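Local coordinates for protein glutamate racemase (Francisella tularensis subsp. tularensis, PDB 3OUT) that belongs to the Asp/Glu/Hydantoin racemase family and folds into two parallel-sheet alpha/beta parts, with a ligand pocket that holds D-glutamic acid in this model, at residues B[94-99]-B[216-221]; B[114-119]-B[130-135]; B[151-156]-B[190-195]. All blocks are in the same frame, centred on the assembly; numbering follows the deposited sequence.

Contact 1. Residues B[94-99]-B[216-221]; sequences AIPVID and YSLLFE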
# COMPACT_ATOMS: atom_id res chain seq x y z
N ALA B 94 -25.52 3.05 -4.24
CA ALA B 94 -26.83 2.39 -4.11
C ALA B 94 -26.76 0.94 -3.61
O ALA B 94 -27.78 0.30 -3.34
CB ALA B 94 -27.62 2.45 -5.44
N ILE B 95 -25.54 0.42 -3.47
CA ILE B 95 -25.36 -0.94 -2.91
C ILE B 95 -25.49 -0.90 -1.40
O ILE B 95 -24.81 -0.12 -0.75
CB ILE B 95 -23.95 -1.50 -3.33
CG1 ILE B 95 -23.88 -1.62 -4.86
CG2 ILE B 95 -23.65 -2.86 -2.62
CD1 ILE B 95 -24.93 -2.51 -5.48
N PRO B 96 -26.37 -1.71 -0.82
CA PRO B 96 -26.55 -1.65 0.62
C PRO B 96 -25.37 -2.23 1.39
O PRO B 96 -24.79 -3.21 0.97
CB PRO B 96 -27.79 -2.50 0.87
CG PRO B 96 -27.88 -3.41 -0.24
CD PRO B 96 -27.30 -2.66 -1.44
N VAL B 97 -25.11 -1.62 2.55
CA VAL B 97 -24.05 -2.02 3.45
C VAL B 97 -24.64 -2.31 4.82
O VAL B 97 -25.28 -1.43 5.44
CB VAL B 97 -22.98 -0.89 3.58
CG1 VAL B 97 -21.90 -1.30 4.54
CG2 VAL B 97 -22.42 -0.53 2.20
N ILE B 98 -24.43 -3.53 5.29
CA ILE B 98 -24.82 -3.98 6.61
C ILE B 98 -23.53 -4.03 7.43
O ILE B 98 -22.50 -4.39 6.89
CB ILE B 98 -25.41 -5.41 6.54
CG1 ILE B 98 -26.72 -5.47 5.71
CG2 ILE B 98 -25.59 -6.01 7.92
CD1 ILE B 98 -27.80 -4.65 6.27
N ASP B 99 -23.57 -3.70 8.70
CA ASP B 99 -22.33 -3.71 9.53
C ASP B 99 -22.56 -4.38 10.88
O ASP B 99 -23.68 -4.37 11.41
CB ASP B 99 -21.74 -2.33 9.73
CG ASP B 99 -22.53 -1.50 10.67
OD1 ASP B 99 -23.58 -0.94 10.25
OD2 ASP B 99 -22.16 -1.45 11.85
N TYR B 216 -29.80 -11.24 5.15
CA TYR B 216 -30.87 -12.11 4.67
C TYR B 216 -32.20 -11.32 4.53
O TYR B 216 -32.86 -11.38 3.48
CB TYR B 216 -31.11 -13.33 5.58
CG TYR B 216 -32.34 -14.07 5.14
CD1 TYR B 216 -32.28 -15.02 4.13
CD2 TYR B 216 -33.57 -13.77 5.69
CE1 TYR B 216 -33.43 -15.65 3.67
CE2 TYR B 216 -34.73 -14.40 5.24
CZ TYR B 216 -34.65 -15.34 4.22
OH TYR B 216 -35.80 -15.96 3.78
N SER B 217 -32.59 -10.58 5.57
CA SER B 217 -33.90 -9.91 5.53
C SER B 217 -33.95 -8.91 4.40
O SER B 217 -34.95 -8.81 3.70
CB SER B 217 -34.20 -9.22 6.84
OG SER B 217 -34.36 -10.19 7.84
N LEU B 218 -32.84 -8.18 4.21
CA LEU B 218 -32.78 -7.22 3.14
C LEU B 218 -32.91 -7.88 1.79
O LEU B 218 -33.67 -7.42 0.95
CB LEU B 218 -31.48 -6.41 3.20
CG LEU B 218 -31.34 -5.21 2.25
CD1 LEU B 218 -30.34 -4.18 2.81
CD2 LEU B 218 -30.95 -5.65 0.85
N LEU B 219 -32.15 -8.95 1.54
CA LEU B 219 -32.25 -9.62 0.23
C LEU B 219 -33.64 -10.21 -0.03
O LEU B 219 -34.17 -10.13 -1.12
CB LEU B 219 -31.21 -10.73 0.11
CG LEU B 219 -29.76 -10.25 0.14
CD1 LEU B 219 -28.84 -11.45 0.11
CD2 LEU B 219 -29.42 -9.33 -1.04
N PHE B 220 -34.20 -10.82 1.00
CA PHE B 220 -35.52 -11.43 0.88
C PHE B 220 -36.58 -10.38 0.58
O PHE B 220 -37.38 -10.53 -0.35
CB PHE B 220 -35.85 -12.16 2.16
CG PHE B 220 -37.27 -12.66 2.22
CD1 PHE B 220 -37.62 -13.85 1.61
CD2 PHE B 220 -38.24 -11.92 2.88
CE1 PHE B 220 -38.95 -14.30 1.64
CE2 PHE B 220 -39.57 -12.38 2.93
CZ PHE B 220 -39.91 -13.56 2.32
N GLU B 221 -36.59 -9.32 1.38
CA GLU B 221 -37.68 -8.35 1.27
C GLU B 221 -37.58 -7.62 -0.07
O GLU B 221 -38.60 -7.24 -0.66
CB GLU B 221 -37.67 -7.38 2.45
CG GLU B 221 -38.08 -8.01 3.80
CD GLU B 221 -39.55 -8.50 3.87
OE1 GLU B 221 -40.38 -8.09 3.04
OE2 GLU B 221 -39.87 -9.31 4.78
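Leu218 meets Pro96 because its CG is anti to the backbone N (chi1 -172°), which carries the branched end toward residues 94-99. Chi2 of 156° then turns both methyls toward the outer edge of the proline ring. Leu218 CD1 lies 3.6 Å from Pro96 CB. Leu218 CD2 takes the next ring carbon, 4.0 Å from Pro96 CG. The fork meets the CB-CG edge of the ring, close to the ring plane, and the two side chains meet at a slant. Ile98 adds a looser touch two residues along. Its CG1 is beside the backbone N (chi1 -64°), and Ile98 CD1 ends 4.3 Å from Leu218 CD1. Leu218 CD1 therefore reaches both Pro96 and Ile98, while, between the two segments, CD2 meets only Pro96.

The contact joins an edge of the six-stranded parallel sheet to helix 208-221. It is wholly apolar and modest, burying 120 Å² in all, and its three touching residues remain partly exposed. Strand 97-99 is outermost in that sheet within this chain, and it is bonded through its backbone to strand 72-75, where Ile98 pairs with Ile73 and Ile75. Pro96 and Ile98 direct their side chains at the helix. Val97, between them, points away and packs on Gln89 and Ala92 of helix 78-92. The strand thus has a helix on each side. Asp99 ends it as the N-cap of helix 100-106, with OD1 hydrogen-bonded to Thr102 OG1.

Helix 208-221 follows strand 203-205 of the other sheet and precedes strand 234-238 of this one. Leu219, next to Leu218, is buried against Leu30, Leu224 and Leu225. The CA atoms of Pro96 and Leu218 are 8.7 Å apart, a gap that the two side chains span.

Contact 2. Residues B[114-119]-B[130-135]; sequences VGVIAT and LQIHKK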
# COMPACT_ATOMS: atom_id res chain seq x y z
N VAL B 114 -24.69 -1.99 29.83
CA VAL B 114 -24.04 -2.85 28.81
C VAL B 114 -22.53 -2.65 28.89
O VAL B 114 -22.05 -1.53 29.05
CB VAL B 114 -24.53 -2.45 27.39
CG1 VAL B 114 -23.84 -3.32 26.27
CG2 VAL B 114 -26.03 -2.64 27.30
N GLY B 115 -21.79 -3.75 28.80
CA GLY B 115 -20.36 -3.71 28.62
C GLY B 115 -19.98 -4.01 27.19
O GLY B 115 -20.67 -4.74 26.49
N VAL B 116 -18.87 -3.43 26.76
CA VAL B 116 -18.28 -3.68 25.42
C VAL B 116 -16.78 -3.91 25.54
O VAL B 116 -16.06 -3.14 26.18
CB VAL B 116 -18.50 -2.48 24.50
CG1 VAL B 116 -18.01 -2.77 23.06
CG2 VAL B 116 -19.98 -2.15 24.43
N ILE B 117 -16.31 -4.95 24.86
CA ILE B 117 -14.86 -5.16 24.67
C ILE B 117 -14.61 -5.21 23.19
O ILE B 117 -15.42 -5.75 22.42
CB ILE B 117 -14.30 -6.45 25.35
CG1 ILE B 117 -15.13 -7.70 25.03
CG2 ILE B 117 -14.21 -6.21 26.88
CD1 ILE B 117 -14.53 -9.06 25.47
N ALA B 118 -13.45 -4.68 22.78
CA ALA B 118 -13.11 -4.59 21.37
C ALA B 118 -11.67 -4.19 21.22
O ALA B 118 -10.98 -3.95 22.20
CB ALA B 118 -14.07 -3.55 20.63
N THR B 119 -11.23 -4.05 19.98
CA THR B 119 -9.87 -3.57 19.73
C THR B 119 -9.66 -2.15 20.25
O THR B 119 -10.62 -1.38 20.43
CB THR B 119 -9.51 -3.55 18.24
OG1 THR B 119 -10.37 -2.60 17.58
CG2 THR B 119 -9.61 -4.92 17.56
N LEU B 130 -21.53 5.39 21.24
CA LEU B 130 -22.28 6.36 20.44
C LEU B 130 -23.52 5.77 19.79
O LEU B 130 -24.62 6.35 19.86
CB LEU B 130 -21.38 7.00 19.39
CG LEU B 130 -22.01 8.12 18.56
CD1 LEU B 130 -22.12 9.40 19.41
CD2 LEU B 130 -21.23 8.31 17.24
N GLN B 131 -23.37 4.60 19.18
CA GLN B 131 -24.49 3.98 18.45
C GLN B 131 -25.54 3.44 19.40
O GLN B 131 -26.71 3.50 19.09
CB GLN B 131 -24.00 2.89 17.51
CG GLN B 131 -23.05 3.40 16.40
CD GLN B 131 -23.72 4.33 15.42
OE1 GLN B 131 -24.85 4.11 15.00
NE2 GLN B 131 -23.01 5.41 15.04
N ILE B 132 -25.11 2.93 20.54
CA ILE B 132 -26.06 2.49 21.57
C ILE B 132 -26.84 3.70 22.04
O ILE B 132 -28.06 3.65 22.16
CB ILE B 132 -25.36 1.77 22.73
CG1 ILE B 132 -24.79 0.43 22.25
CG2 ILE B 132 -26.33 1.54 23.92
CD1 ILE B 132 -23.78 -0.22 23.20
N HIS B 133 -26.13 4.80 22.29
CA HIS B 133 -26.78 6.04 22.75
C HIS B 133 -27.70 6.72 21.73
O HIS B 133 -28.65 7.43 22.14
CB HIS B 133 -25.74 7.00 23.30
CG HIS B 133 -25.13 6.56 24.60
ND1 HIS B 133 -23.84 6.88 24.97
CD2 HIS B 133 -25.63 5.81 25.61
CE1 HIS B 133 -23.57 6.33 26.14
NE2 HIS B 133 -24.65 5.69 26.56
N LYS B 134 -27.48 6.46 20.44
CA LYS B 134 -28.42 6.89 19.40
C LYS B 134 -29.78 6.22 19.53
O LYS B 134 -30.78 6.82 19.16
CB LYS B 134 -27.87 6.63 17.99
CG LYS B 134 -26.79 7.61 17.60
CD LYS B 134 -26.34 7.36 16.16
CE LYS B 134 -25.15 8.26 15.78
NZ LYS B 134 -25.54 9.68 15.85
N LYS B 135 -29.81 4.98 20.03
CA LYS B 135 -31.07 4.28 20.34
C LYS B 135 -31.63 4.75 21.66
O LYS B 135 -32.85 5.02 21.77
CB LYS B 135 -30.83 2.76 20.41
CG LYS B 135 -30.42 2.14 19.09
CD LYS B 135 -31.50 2.11 18.04
CE LYS B 135 -31.08 1.27 16.85
NZ LYS B 135 -32.23 0.91 15.94
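Ile132 points from its helix at Val114 and Val116, two valines on the same side of a strand. The strand and helix belong to a beta-alpha-beta crossover in the four-stranded parallel sheet. Strand 113-118 leads through helices 120-125 and 127-135 to the neighbouring strand 140-145. The contact is the part where the second helix lies back on the first strand.

Ile132 does its touching with one methyl. CG1 is beside the backbone N (chi1 -68°), and chi2 of 165° extends the chain so that CD1 leads toward the sheet. Both valines turn their CB toward the helix and offer a methyl each: CG1 from Val114, CG2 from Val116. Gly115 falls between them; it bonds through its backbone to Ala181 and Ile183 of strand 181-184.

All three touching residues are buried. Val116 also packs on Val141 and Ile183. Ile132 lies against Val141 and against Val105 of helix 100-106, so it lies between the sheet and helix 100-106. Next to it, His133 faces a second subunit: its ND1 is hydrogen-bonded to Glu69 OE2 of that subunit. At the far end of the strand Thr119 lines the D-glutamic acid pocket and serves as N-cap of the following helix.

The valine methyls are loosely met. Ile132 CD1 is 4.4 Å from Val114 CG1. Ile132 CD1 is also 4.4 Å from Val116 CG2. Val114 CG1 and Val116 CG2 are 4.4 Å apart, so the three carbons form a nearly equilateral triangle.

Contact 3. Residues B[151-156]-B[190-195]; sequences SMIEEG and PIIKES
Ile153, near the end of helix 149-154, faces Ile191 with 7.8 Å between their CA atoms, where a short 3-10 turn leads into helix 193-199. Ile192 stands at the N-cap of that helix and carries most of the contact on its side. With chi1 at 63°, its CG1 is flanked by the backbone N and C, and CG2 is left facing Ile153. Ile192 CG2 is 3.9 Å from Ile153 CG1 and 4.0 Å from Ile153 CD1. The CG1-CD1 branch of Ile153 crosses Ile192 at a slant, meeting its CG2. The other branch turns to Ile191, with the two CG2 methyls of Ile153 and Ile191 4.1 Å apart.

Both segments follow strands of the four-stranded parallel sheet, 140-145 and 181-184. Val163 of helix 161-171 packs on Met152 and Ile192. Phe252 of helix 245-253, which connects two strands of the six-stranded sheet, packs on Ile153 and Ile191. Ile153 and Ile191 therefore lie where the two parts of the chain meet.

Met152, present as selenomethionine, starts off to the side but bends at chi3 (78°). This brings Met152 CE to 3.9 Å from Ile192 CD1. Met152 also packs on Leu148 of a third subunit. Gly156 closes the helix in a Schellman motif, and its N bonds Ile153 O at 3.0 Å. Glu154 OE2 is hydrogen-bonded to NE2 of His188, a residue of the D-glutamic acid pocket.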
# COMPACT_ATOMS: atom_id res chain seq x y z
N SER B 151 -3.93 -10.99 18.61
CA SER B 151 -2.71 -11.76 18.33
C SER B 151 -2.68 -13.10 19.09
O SER B 151 -2.29 -14.12 18.54
CB SER B 151 -1.49 -10.93 18.65
OG SER B 151 -0.33 -11.70 18.28
N MSE B 152 -3.11 -13.07 20.34
CA MSE B 152 -3.17 -14.24 21.22
C MSE B 152 -3.95 -15.35 20.51
O MSE B 152 -3.49 -16.49 20.43
CB MSE B 152 -3.86 -13.84 22.56
CG MSE B 152 -3.93 -14.94 23.52
SE MSE B 152 -4.88 -14.40 25.13
CE MSE B 152 -6.67 -14.54 24.33
N ILE B 153 -5.11 -14.99 19.98
CA ILE B 153 -6.00 -15.95 19.35
C ILE B 153 -5.41 -16.44 18.02
O ILE B 153 -5.45 -17.63 17.68
CB ILE B 153 -7.43 -15.34 19.21
CG1 ILE B 153 -8.06 -15.25 20.61
CG2 ILE B 153 -8.33 -16.14 18.26
CD1 ILE B 153 -9.27 -14.32 20.64
N GLU B 154 -4.83 -15.51 17.26
CA GLU B 154 -4.22 -15.87 15.97
C GLU B 154 -2.99 -16.76 16.16
O GLU B 154 -2.67 -17.54 15.26
CB GLU B 154 -3.89 -14.65 15.12
CG GLU B 154 -5.18 -13.94 14.63
CD GLU B 154 -4.96 -12.79 13.69
OE1 GLU B 154 -3.78 -12.46 13.40
OE2 GLU B 154 -5.96 -12.19 13.23
N GLU B 155 -2.34 -16.66 17.32
CA GLU B 155 -1.20 -17.51 17.64
C GLU B 155 -1.62 -18.86 18.22
O GLU B 155 -0.77 -19.67 18.57
CB GLU B 155 -0.28 -16.81 18.61
CG GLU B 155 0.42 -15.62 18.03
CD GLU B 155 1.32 -15.97 16.87
OE1 GLU B 155 1.89 -17.10 16.86
OE2 GLU B 155 1.41 -15.15 15.92
N GLY B 156 -2.92 -19.07 18.36
CA GLY B 156 -3.44 -20.37 18.80
C GLY B 156 -3.71 -20.50 20.27
O GLY B 156 -4.02 -21.62 20.73
N PRO B 190 -15.40 -14.32 20.16
CA PRO B 190 -16.25 -15.52 20.42
C PRO B 190 -15.47 -16.86 20.50
O PRO B 190 -15.94 -17.78 21.17
CB PRO B 190 -17.24 -15.50 19.26
CG PRO B 190 -17.37 -14.02 18.89
CD PRO B 190 -15.95 -13.54 19.04
N ILE B 191 -14.30 -16.97 19.86
CA ILE B 191 -13.43 -18.16 19.99
C ILE B 191 -13.10 -18.51 21.42
O ILE B 191 -12.99 -19.70 21.75
CB ILE B 191 -12.07 -17.93 19.24
CG1 ILE B 191 -12.35 -17.88 17.73
CG2 ILE B 191 -10.96 -19.00 19.59
CD1 ILE B 191 -12.64 -19.27 17.10
N ILE B 192 -12.94 -17.48 22.25
CA ILE B 192 -12.56 -17.64 23.65
C ILE B 192 -13.74 -17.40 24.62
O ILE B 192 -13.53 -17.12 25.79
CB ILE B 192 -11.32 -16.78 24.06
CG1 ILE B 192 -11.58 -15.27 23.94
CG2 ILE B 192 -10.07 -17.22 23.24
CD1 ILE B 192 -10.56 -14.39 24.67
N LYS B 193 -14.96 -17.49 24.11
CA LYS B 193 -16.12 -17.16 24.93
C LYS B 193 -16.20 -17.98 26.22
O LYS B 193 -16.63 -17.45 27.26
CB LYS B 193 -17.43 -17.29 24.15
CG LYS B 193 -17.86 -18.68 23.68
CD LYS B 193 -19.22 -18.58 22.99
CE LYS B 193 -19.41 -19.61 21.88
NZ LYS B 193 -18.76 -20.93 22.13
N GLU B 194 -15.80 -19.24 26.14
CA GLU B 194 -15.81 -20.10 27.35
C GLU B 194 -14.86 -19.60 28.42
O GLU B 194 -15.19 -19.64 29.61
CB GLU B 194 -15.49 -21.56 27.00
CG GLU B 194 -16.52 -22.26 26.15
CD GLU B 194 -16.24 -23.77 25.95
OE1 GLU B 194 -15.32 -24.31 26.63
OE2 GLU B 194 -16.95 -24.41 25.13
N SER B 195 -13.68 -19.10 28.04
CA SER B 195 -12.77 -18.49 29.00
C SER B 195 -13.34 -17.19 29.53
O SER B 195 -13.23 -16.91 30.70
CB SER B 195 -11.40 -18.22 28.41
OG SER B 195 -10.80 -19.44 27.96

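All three contacts are apolar, but their burial differs. Contact 1 is a surface contact at the edge of the six-stranded sheet. Contacts 2 and 3 are buried. Contact 2 includes a strand of the four-stranded sheet; contact 3 joins two helical segments that follow its strands. Contact 2 sets a helix against a strand, contact 1 a helix against a strand and the loop leading into it. Contact 2 is local in sequence; contact 1 closes a long loop that contains the other two. Contacts 1 and 3 lie on opposite sides of the chain's centre, their centres about 30 Å apart. Contacts 2 and 3 have subunit neighbours, whereas no other chain of the assembly touches contact 1.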